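Long-range contacts in phage related exonuclease (Haemophilus somnus 129PT, PDB 3K93), which probably hydrolyses DNA as a phage-type exonuclease, using a metal site of the PD-(D/E)XK nuclease kind: residues N86-E91 with W146-D151; I109-C114 with I139-Y144; Q152-F157 with T191-R196. One frame throughout, in Å; residues are numbered along the deposited sequence.

Contact 1: residues N86-E91 with W146-D151; sequences NTERRE and WLWDCD
A cation-pi stack of R90 on W148 joins strand 90-91, and the loop before it, to the C-terminal end of helix 137-148. The guanidinium lies flat on the indole, the planes 13° apart, and its CZ sits 3.6 Å from the centroid of the five-membered ring of W148. Further back, CD of R90 rests over the centre of the six-membered ring in a CH-pi contact, 3.7 Å from its centroid. Chi2 of -180° puts CD there, and the chain stays extended to NE.

Stacking leaves the guanidinium edge for polar partners. NH1 of R90 donates to L147 O at 2.9 Å, in the plane of both groups and on a lone pair of the carbonyl. That oxygen belongs to the last turn of the helix, which ends in a Schellman motif with D149 at positive phi; the arginine thus meets the helix terminus as well as its tryptophan. At another part of the edge the carboxylate of E88 forms a salt bridge of weak hydrogen bonds, NE of R90 being 3.5 Å from OE1.

The loop fits around the CZ2-CH2 side of the six-membered ring. E88 O lies in the ring plane, 3.5 Å from CH2 of W148. N86 folds an Asx turn through OD1, while its ND2 donates to E88 O and to C99 O. CD2 of L147 packs 3.6 Å from CA of E91 on the strand.

Contact 2: residues I109-C114 with I139-Y144; sequences IIDTKC and IQMQGY. With NA (sodium ion), chain B.
K113 and Q140 reach toward each other tip to tip, and NZ of K113 donates to OE1 of Q140 at 2.8 Å. Other polar bonds continue from both ends. NZ of K113 also makes a salt bridge to OD1 of D111, two residues back on the same strand, though as a hydrogen bond it is weak. On the helix, NE2 of Q140 donates to OH of Y144 one turn later, at 3.1 Å and rather bent (141°).

Metal bonds form a second group. The sodium ion is held by OD1 of D111, by T112 O at 2.4 Å, by OD2 of D100 and by three waters. One of these waters spans the contact: it donates to OD2 of D111 at 2.8 Å and accepts a weak bond from NE2 of Q140, which places the glutamine in the second shell of the metal. The sequence D111-T112-K113, preceded by D100, fits the PD-(D/E)XK nuclease signature, and Q140 and Y144 match the spacing of the QxxxY motif of RecB-type nucleases, which suggests, without proving, kinship. Strand 108-114 and helix 137-148 belong to the beta-alpha-beta crossover leading to strand 152-158, and the two short segments run at 139° to each other.

Packing completes the interface. D111 carries CG anti to the backbone N, and its OD2 lies at the edge of the Y144 ring, 3.4 Å from CE2, the carboxylate and ring planes 13° apart. Selenomethionine M141 bends so that CE lies 3.6 Å from CB of D111. Nearer the start of the strand, CG2 of I109 touches CB of Y144 at 4.1 Å, beside the selenium of M141.

Contact 3: residues Q152-F157 with T191-R196; sequences QAQIDF and TVIIQR
OG1 of T191 donates across the strands to OD1 of D156 at 2.6 Å, approaching from above the carboxylate plane, 43° out of it. T191 can do so because the two side chains lie side by side and point the same way, with OG1 anti to the carbonyl carbon (chi1 -65°). The other carboxylate oxygen of D156, OD2, receives a salt bridge from R79 and a hydrogen bond from S75, both on helix 68-79. R79 also donates to OE1 of Q154, so that one arginine holds two residues of strand 152-158.

Beneath these side chains runs a regular antiparallel ladder. A153 and I194 form a hydrogen-bonded pair, I194 N to A153 O measuring 2.8 Å at a nearly straight 172°, and I155 with V192 repeats the pattern. Between them, Q154 and I193 make a non-hydrogen-bonded pair, where CA of Q154 approaches V192 O at 3.3 Å in a CA-H...O contact.

The two faces of the ladder differ in character. Alongside D156 and T191, CG of Q154 lies 4.1 Å from CG1 of I193, and NE2 of Q152 rests 3.7 Å from CG2 of I193. The other face is apolar: CD1 of I155 packs 3.9 Å from CG1 of I194, and CG2 of V192 meets the F157 ring at its edge, 4.0 Å from CE2. M141 of helix 137-148 packs on A153 and I155, and A128 of helix 125-135 lies against V192. An outer antiparallel strand, 189-195, is thereby added beside the parallel pair 108-114 and 152-158, giving a mixed sheet with helices on its faces, consistent with a PD-(D/E)XK nuclease core extended by one strand.

Overall arrangement
Followed from the N terminus, the chain opens contact 1 at residues 86-91, passes through strands 95-97 and 101-103, and opens contact 2 at 109-114. Contact 2 closes first, when helix 137-148 returns over the sheet; contact 1 closes at the end of that same helix, so contact 2 is nested within its loop. Contact 3 follows in series, starting on strand 152-158 and closing with strand 189-195. I109 packs on W148 and C150, linking contacts 1 and 2. Backbone bonds from D156 to both D111 and K113 on the neighbouring strand join contacts 2 and 3, and R196 bonds back to C150 and D151.

Contact 1: residues N86-E91 with W146-D151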
loop_
_atom_site.group_PDB
_atom_site.type_symbol
_atom_site.label_atom_id
_atom_site.label_comp_id
_atom_site.label_asym_id
_atom_site.label_seq_id
_atom_site.Cartn_x
_atom_site.Cartn_y
_atom_site.Cartn_z
ATOM N N ASN A 86 -26.746 -4.602 23.488
ATOM C CA ASN A 86 -27.796 -3.691 23.003
ATOM C C ASN A 86 -28.330 -4.139 21.635
ATOM O O ASN A 86 -27.558 -4.447 20.741
ATOM C CB ASN A 86 -27.245 -2.268 22.852
ATOM C CG ASN A 86 -28.090 -1.429 21.899
ATOM O OD1 ASN A 86 -29.178 -1.061 22.253
ATOM N ND2 ASN A 86 -27.606 -1.187 20.660
ATOM N N THR A 87 -29.638 -4.122 21.445
ATOM C CA THR A 87 -30.193 -4.603 20.194
ATOM C C THR A 87 -30.948 -3.546 19.425
ATOM O O THR A 87 -31.606 -3.879 18.455
ATOM C CB THR A 87 -31.132 -5.806 20.408
ATOM O OG1 THR A 87 -32.250 -5.407 21.212
ATOM C CG2 THR A 87 -30.365 -6.991 21.068
ATOM N N GLU A 88 -30.871 -2.278 19.819
ATOM C CA GLU A 88 -31.517 -1.261 19.004
ATOM C C GLU A 88 -30.577 -0.424 18.158
ATOM O O GLU A 88 -29.477 -0.052 18.582
ATOM C CB GLU A 88 -32.456 -0.372 19.813
ATOM C CG GLU A 88 -31.806 0.459 20.880
ATOM C CD GLU A 88 -32.737 1.524 21.446
ATOM O OE1 GLU A 88 -33.470 2.194 20.685
ATOM O OE2 GLU A 88 -32.706 1.702 22.664
ATOM N N ARG A 89 -31.027 -0.141 16.950
ATOM C CA ARG A 89 -30.325 0.759 16.085
ATOM C C ARG A 89 -31.042 2.071 16.277
ATOM O O ARG A 89 -32.247 2.118 16.159
ATOM C CB ARG A 89 -30.389 0.298 14.614
ATOM C CG ARG A 89 -29.940 1.400 13.564
ATOM C CD ARG A 89 -29.327 0.829 12.256
ATOM N NE ARG A 89 -28.078 0.088 12.542
ATOM C CZ ARG A 89 -26.816 0.565 12.472
ATOM N NH1 ARG A 89 -26.508 1.818 12.106
ATOM N NH2 ARG A 89 -25.817 -0.246 12.780
ATOM N N ARG A 90 -30.322 3.123 16.631
ATOM C CA ARG A 90 -30.933 4.429 16.698
ATOM C C ARG A 90 -30.462 5.240 15.530
ATOM O O ARG A 90 -29.476 4.881 14.858
ATOM C CB ARG A 90 -30.576 5.125 17.990
ATOM C CG ARG A 90 -31.217 4.509 19.217
ATOM C CD ARG A 90 -30.797 5.297 20.447
ATOM N NE ARG A 90 -31.405 4.788 21.667
ATOM C CZ ARG A 90 -31.448 5.451 22.817
ATOM N NH1 ARG A 90 -30.929 6.663 22.949
ATOM N NH2 ARG A 90 -32.009 4.892 23.850
ATOM N N GLU A 91 -31.190 6.324 15.274
ATOM C CA GLU A 91 -30.789 7.299 14.293
ATOM C C GLU A 91 -31.345 8.663 14.566
ATOM O O GLU A 91 -32.320 8.798 15.283
ATOM C CB GLU A 91 -31.201 6.874 12.901
ATOM C CG GLU A 91 -32.658 6.662 12.671
ATOM C CD GLU A 91 -32.868 6.113 11.273
ATOM O OE1 GLU A 91 -32.566 4.916 11.056
ATOM O OE2 GLU A 91 -33.271 6.883 10.375
ATOM N N TRP A 146 -23.846 10.580 21.168
ATOM C CA TRP A 146 -24.850 11.517 20.666
ATOM C C TRP A 146 -26.212 10.826 20.602
ATOM O O TRP A 146 -27.158 11.311 21.165
ATOM C CB TRP A 146 -24.453 12.006 19.286
ATOM C CG TRP A 146 -25.289 13.049 18.770
ATOM C CD1 TRP A 146 -26.182 13.841 19.468
ATOM C CD2 TRP A 146 -25.329 13.490 17.431
ATOM N NE1 TRP A 146 -26.766 14.733 18.628
ATOM C CE2 TRP A 146 -26.266 14.540 17.367
ATOM C CE3 TRP A 146 -24.667 13.098 16.265
ATOM C CZ2 TRP A 146 -26.540 15.208 16.196
ATOM C CZ3 TRP A 146 -24.930 13.754 15.116
ATOM C CH2 TRP A 146 -25.865 14.798 15.072
ATOM N N LEU A 147 -26.254 9.645 19.993
ATOM C CA LEU A 147 -27.490 8.912 19.823
ATOM C C LEU A 147 -28.068 8.397 21.113
ATOM O O LEU A 147 -29.278 8.241 21.203
ATOM C CB LEU A 147 -27.298 7.740 18.856
ATOM C CG LEU A 147 -27.131 8.063 17.386
ATOM C CD1 LEU A 147 -26.617 6.846 16.632
ATOM C CD2 LEU A 147 -28.468 8.533 16.770
ATOM N N TRP A 148 -27.222 8.134 22.111
ATOM C CA TRP A 148 -27.651 7.536 23.394
ATOM C C TRP A 148 -27.557 8.498 24.571
ATOM O O TRP A 148 -27.758 8.088 25.692
ATOM C CB TRP A 148 -26.846 6.245 23.688
ATOM C CG TRP A 148 -27.534 5.027 23.251
ATOM C CD1 TRP A 148 -28.422 4.304 23.977
ATOM C CD2 TRP A 148 -27.431 4.377 21.974
ATOM N NE1 TRP A 148 -28.868 3.239 23.246
ATOM C CE2 TRP A 148 -28.285 3.262 22.011
ATOM C CE3 TRP A 148 -26.692 4.627 20.809
ATOM C CZ2 TRP A 148 -28.438 2.398 20.930
ATOM C CZ3 TRP A 148 -26.837 3.766 19.739
ATOM C CH2 TRP A 148 -27.713 2.672 19.801
ATOM N N ASP A 149 -27.297 9.778 24.310
ATOM C CA ASP A 149 -27.235 10.813 25.365
ATOM C C ASP A 149 -26.310 10.423 26.510
ATOM O O ASP A 149 -26.708 10.487 27.662
ATOM C CB ASP A 149 -28.633 11.145 25.921
ATOM C CG ASP A 149 -29.498 11.940 24.938
ATOM O OD1 ASP A 149 -28.999 12.859 24.250
ATOM O OD2 ASP A 149 -30.709 11.665 24.876
ATOM N N CYS A 150 -25.087 10.016 26.174
ATOM C CA CYS A 150 -24.096 9.573 27.157
ATOM C C CYS A 150 -22.950 10.547 27.258
ATOM O O CYS A 150 -22.644 11.295 26.325
ATOM C CB CYS A 150 -23.523 8.191 26.780
ATOM S SG CYS A 150 -24.670 6.804 27.041
ATOM N N ASP A 151 -22.289 10.486 28.404
ATOM C CA ASP A 151 -21.157 11.347 28.734
ATOM C C ASP A 151 -19.824 10.715 28.463
ATOM O O ASP A 151 -18.849 11.435 28.325
ATOM C CB ASP A 151 -21.204 11.749 30.223
ATOM C CG ASP A 151 -22.331 12.702 30.518
ATOM O OD1 ASP A 151 -22.812 13.371 29.562
ATOM O OD2 ASP A 151 -22.736 12.766 31.696
#

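Contact 2: residues I109-C114 with I139-Y144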
loop_
_atom_site.group_PDB
_atom_site.type_symbol
_atom_site.label_atom_id
_atom_site.label_comp_id
_atom_site.label_asym_id
_atom_site.label_seq_id
_atom_site.Cartn_x
_atom_site.Cartn_y
_atom_site.Cartn_z
ATOM N N ILE A 109 -21.341 4.312 27.127
ATOM C CA ILE A 109 -21.330 3.326 26.051
ATOM C C ILE A 109 -20.058 2.488 26.169
ATOM O O ILE A 109 -18.980 3.016 26.398
ATOM C CB ILE A 109 -21.322 4.009 24.665
ATOM C CG1 ILE A 109 -22.592 4.819 24.451
ATOM C CG2 ILE A 109 -21.149 2.986 23.526
ATOM C CD1 ILE A 109 -23.843 3.937 24.234
ATOM N N ILE A 110 -20.185 1.180 25.992
ATOM C CA ILE A 110 -19.026 0.331 25.834
ATOM C C ILE A 110 -19.078 -0.288 24.480
ATOM O O ILE A 110 -20.151 -0.657 24.026
ATOM C CB ILE A 110 -18.949 -0.764 26.894
ATOM C CG1 ILE A 110 -18.828 -0.144 28.279
ATOM C CG2 ILE A 110 -17.708 -1.644 26.651
ATOM C CD1 ILE A 110 -19.239 -1.109 29.434
ATOM N N ASP A 111 -17.924 -0.374 23.837
ATOM C CA ASP A 111 -17.765 -1.035 22.566
ATOM C C ASP A 111 -16.601 -2.057 22.641
ATOM O O ASP A 111 -15.497 -1.730 23.099
ATOM C CB ASP A 111 -17.476 -0.009 21.460
ATOM C CG ASP A 111 -17.805 -0.551 20.071
ATOM O OD1 ASP A 111 -16.974 -1.314 19.520
ATOM O OD2 ASP A 111 -18.915 -0.276 19.533
ATOM N N THR A 112 -16.860 -3.280 22.195
ATOM C CA THR A 112 -15.869 -4.323 22.186
ATOM C C THR A 112 -15.234 -4.433 20.781
ATOM O O THR A 112 -15.944 -4.460 19.772
ATOM C CB THR A 112 -16.501 -5.675 22.545
ATOM O OG1 THR A 112 -17.547 -5.975 21.613
ATOM C CG2 THR A 112 -17.045 -5.685 23.971
ATOM N N LYS A 113 -13.910 -4.494 20.724
ATOM C CA LYS A 113 -13.181 -4.697 19.488
ATOM C C LYS A 113 -12.338 -5.969 19.665
ATOM O O LYS A 113 -11.391 -5.983 20.450
ATOM C CB LYS A 113 -12.265 -3.497 19.218
ATOM C CG LYS A 113 -12.998 -2.124 19.291
ATOM C CD LYS A 113 -13.950 -1.936 18.136
ATOM C CE LYS A 113 -14.516 -0.524 18.153
ATOM N NZ LYS A 113 -15.599 -0.353 17.175
ATOM N N CYS A 114 -12.700 -7.020 18.920
ATOM C CA CYS A 114 -12.057 -8.334 19.035
ATOM C C CYS A 114 -10.879 -8.405 18.102
ATOM O O CYS A 114 -11.045 -8.669 16.937
ATOM C CB CYS A 114 -13.062 -9.448 18.680
ATOM S SG CYS A 114 -14.308 -9.643 19.961
ATOM N N ILE A 139 -14.301 8.715 16.950
ATOM C CA ILE A 139 -15.414 9.441 16.328
ATOM C C ILE A 139 -16.683 8.568 16.366
ATOM O O ILE A 139 -17.798 9.063 16.590
ATOM C CB ILE A 139 -15.110 9.789 14.853
ATOM C CG1 ILE A 139 -13.771 10.537 14.715
ATOM C CG2 ILE A 139 -16.193 10.660 14.296
ATOM C CD1 ILE A 139 -13.726 11.854 15.560
ATOM N N GLN A 140 -16.499 7.271 16.149
ATOM C CA GLN A 140 -17.608 6.329 16.262
ATOM C C GLN A 140 -18.265 6.442 17.638
ATOM O O GLN A 140 -19.500 6.414 17.743
ATOM C CB GLN A 140 -17.114 4.907 16.034
ATOM C CG GLN A 140 -18.166 3.800 16.080
ATOM C CD GLN A 140 -17.575 2.396 16.118
ATOM O OE1 GLN A 140 -16.390 2.222 16.396
ATOM N NE2 GLN A 140 -18.420 1.380 15.881
HETATM N N MSE A 141 -17.445 6.549 18.692
HETATM C CA MSE A 141 -17.988 6.615 20.055
HETATM C C MSE A 141 -18.736 7.930 20.237
HETATM O O MSE A 141 -19.717 7.960 20.983
HETATM C CB MSE A 141 -16.882 6.513 21.140
HETATM C CG MSE A 141 -16.158 5.183 21.326
HETATM SE SE MSE A 141 -17.355 3.719 21.459
HETATM C CE MSE A 141 -17.119 3.141 19.676
ATOM N N GLN A 142 -18.268 9.015 19.590
ATOM C CA GLN A 142 -18.946 10.305 19.731
ATOM C C GLN A 142 -20.334 10.212 19.116
ATOM O O GLN A 142 -21.279 10.776 19.650
ATOM C CB GLN A 142 -18.186 11.449 19.095
ATOM C CG GLN A 142 -16.845 11.704 19.698
ATOM C CD GLN A 142 -16.890 12.340 21.073
ATOM O OE1 GLN A 142 -17.946 12.780 21.557
ATOM N NE2 GLN A 142 -15.730 12.418 21.698
ATOM N N GLY A 143 -20.436 9.471 18.020
ATOM C CA GLY A 143 -21.702 9.219 17.365
ATOM C C GLY A 143 -22.634 8.411 18.243
ATOM O O GLY A 143 -23.817 8.752 18.340
ATOM N N TYR A 144 -22.125 7.365 18.919
ATOM C CA TYR A 144 -22.997 6.633 19.846
ATOM C C TYR A 144 -23.394 7.471 21.061
ATOM O O TYR A 144 -24.522 7.359 21.561
ATOM C CB TYR A 144 -22.343 5.344 20.338
ATOM C CG TYR A 144 -22.062 4.270 19.288
ATOM C CD1 TYR A 144 -22.928 4.044 18.243
ATOM C CD2 TYR A 144 -20.958 3.429 19.407
ATOM C CE1 TYR A 144 -22.707 3.066 17.311
ATOM C CE2 TYR A 144 -20.713 2.427 18.455
ATOM C CZ TYR A 144 -21.608 2.252 17.412
ATOM O OH TYR A 144 -21.419 1.290 16.443
HETATM NA NA NA B . -17.786 -3.524 18.536
HETATM O O HOH W 1 -18.970 -1.648 17.120
HETATM O O HOH W 2 -19.192 -5.767 18.433
HETATM O O HOH W 3 -16.594 -3.829 16.566
#

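Contact 3: residues Q152-F157 with T191-R196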
loop_
_atom_site.group_PDB
_atom_site.type_symbol
_atom_site.label_atom_id
_atom_site.label_comp_id
_atom_site.label_asym_id
_atom_site.label_seq_id
_atom_site.Cartn_x
_atom_site.Cartn_y
_atom_site.Cartn_z
ATOM N N GLN A 152 -19.760 9.390 28.438
ATOM C CA GLN A 152 -18.504 8.725 28.137
ATOM C C GLN A 152 -18.686 7.415 27.401
ATOM O O GLN A 152 -19.772 6.870 27.370
ATOM C CB GLN A 152 -17.591 8.601 29.374
ATOM C CG GLN A 152 -17.911 7.558 30.399
ATOM C CD GLN A 152 -16.629 7.116 31.198
ATOM O OE1 GLN A 152 -16.399 5.929 31.385
ATOM N NE2 GLN A 152 -15.798 8.085 31.620
ATOM N N ALA A 153 -17.604 6.983 26.759
ATOM C CA ALA A 153 -17.517 5.730 26.018
ATOM C C ALA A 153 -16.199 5.070 26.412
ATOM O O ALA A 153 -15.214 5.758 26.697
ATOM C CB ALA A 153 -17.532 5.978 24.477
ATOM N N GLN A 154 -16.200 3.748 26.442
ATOM C CA GLN A 154 -15.012 3.002 26.691
ATOM C C GLN A 154 -14.878 1.938 25.632
ATOM O O GLN A 154 -15.779 1.150 25.443
ATOM C CB GLN A 154 -15.074 2.398 28.102
ATOM C CG GLN A 154 -15.080 3.443 29.207
ATOM C CD GLN A 154 -15.142 2.827 30.551
ATOM O OE1 GLN A 154 -14.746 1.689 30.724
ATOM N NE2 GLN A 154 -15.650 3.562 31.525
ATOM N N ILE A 155 -13.753 1.935 24.930
ATOM C CA ILE A 155 -13.501 0.971 23.865
ATOM C C ILE A 155 -12.676 -0.120 24.503
ATOM O O ILE A 155 -11.558 0.126 24.950
ATOM C CB ILE A 155 -12.707 1.600 22.709
ATOM C CG1 ILE A 155 -13.438 2.800 22.126
ATOM C CG2 ILE A 155 -12.424 0.584 21.623
ATOM C CD1 ILE A 155 -12.518 3.764 21.365
ATOM N N ASP A 156 -13.248 -1.310 24.592
ATOM C CA ASP A 156 -12.557 -2.499 25.115
ATOM C C ASP A 156 -11.953 -3.297 23.945
ATOM O O ASP A 156 -12.664 -4.028 23.243
ATOM C CB ASP A 156 -13.566 -3.396 25.843
ATOM C CG ASP A 156 -13.914 -2.908 27.260
ATOM O OD1 ASP A 156 -13.335 -1.914 27.779
ATOM O OD2 ASP A 156 -14.765 -3.576 27.871
ATOM N N PHE A 157 -10.655 -3.132 23.715
ATOM C CA PHE A 157 -9.902 -3.972 22.796
ATOM C C PHE A 157 -9.649 -5.279 23.545
ATOM O O PHE A 157 -9.051 -5.256 24.616
ATOM C CB PHE A 157 -8.568 -3.330 22.452
ATOM C CG PHE A 157 -8.695 -2.111 21.620
ATOM C CD1 PHE A 157 -8.891 -2.214 20.259
ATOM C CD2 PHE A 157 -8.606 -0.860 22.177
ATOM C CE1 PHE A 157 -9.009 -1.086 19.481
ATOM C CE2 PHE A 157 -8.717 0.272 21.392
ATOM C CZ PHE A 157 -8.931 0.161 20.061
ATOM N N THR A 191 -8.466 -1.015 27.576
ATOM C CA THR A 191 -9.622 -0.120 27.466
ATOM C C THR A 191 -9.173 1.325 27.203
ATOM O O THR A 191 -8.231 1.773 27.834
ATOM C CB THR A 191 -10.478 -0.150 28.748
ATOM O OG1 THR A 191 -11.041 -1.456 28.911
ATOM C CG2 THR A 191 -11.634 0.854 28.649
ATOM N N VAL A 192 -9.814 2.021 26.255
ATOM C CA VAL A 192 -9.550 3.440 25.996
ATOM C C VAL A 192 -10.836 4.222 26.316
ATOM O O VAL A 192 -11.896 3.862 25.854
ATOM C CB VAL A 192 -9.135 3.685 24.544
ATOM C CG1 VAL A 192 -9.002 5.217 24.237
ATOM C CG2 VAL A 192 -7.831 2.946 24.221
ATOM N N ILE A 193 -10.728 5.257 27.130
ATOM C CA ILE A 193 -11.879 6.017 27.605
ATOM C C ILE A 193 -11.974 7.252 26.725
ATOM O O ILE A 193 -11.008 7.970 26.590
ATOM C CB ILE A 193 -11.677 6.479 29.103
ATOM C CG1 ILE A 193 -11.515 5.273 30.034
ATOM C CG2 ILE A 193 -12.834 7.329 29.579
ATOM C CD1 ILE A 193 -10.936 5.624 31.468
ATOM N N ILE A 194 -13.131 7.487 26.119
ATOM C CA ILE A 194 -13.356 8.661 25.283
ATOM C C ILE A 194 -14.412 9.541 25.970
ATOM O O ILE A 194 -15.504 9.056 26.250
ATOM C CB ILE A 194 -13.887 8.252 23.877
ATOM C CG1 ILE A 194 -12.975 7.208 23.200
ATOM C CG2 ILE A 194 -14.002 9.472 22.989
ATOM C CD1 ILE A 194 -11.604 7.746 22.763
ATOM N N GLN A 195 -14.084 10.811 26.256
ATOM C CA GLN A 195 -15.039 11.735 26.847
ATOM C C GLN A 195 -15.930 12.304 25.735
ATOM O O GLN A 195 -15.449 12.534 24.647
ATOM C CB GLN A 195 -14.328 12.904 27.567
ATOM C CG GLN A 195 -13.438 12.521 28.760
ATOM C CD GLN A 195 -14.189 11.704 29.797
ATOM O OE1 GLN A 195 -15.387 11.907 30.011
ATOM N NE2 GLN A 195 -13.501 10.763 30.425
ATOM N N ARG A 196 -17.216 12.522 26.022
ATOM C CA ARG A 196 -18.133 13.200 25.082
ATOM C C ARG A 196 -17.528 14.541 24.740
ATOM O O ARG A 196 -17.025 15.197 25.605
ATOM C CB ARG A 196 -19.478 13.439 25.744
ATOM C CG ARG A 196 -20.490 14.143 24.867
ATOM C CD ARG A 196 -21.692 14.565 25.663
ATOM N NE ARG A 196 -22.721 15.076 24.757
ATOM C CZ ARG A 196 -23.677 14.348 24.187
ATOM N NH1 ARG A 196 -23.832 13.053 24.449
ATOM N NH2 ARG A 196 -24.537 14.948 23.369
#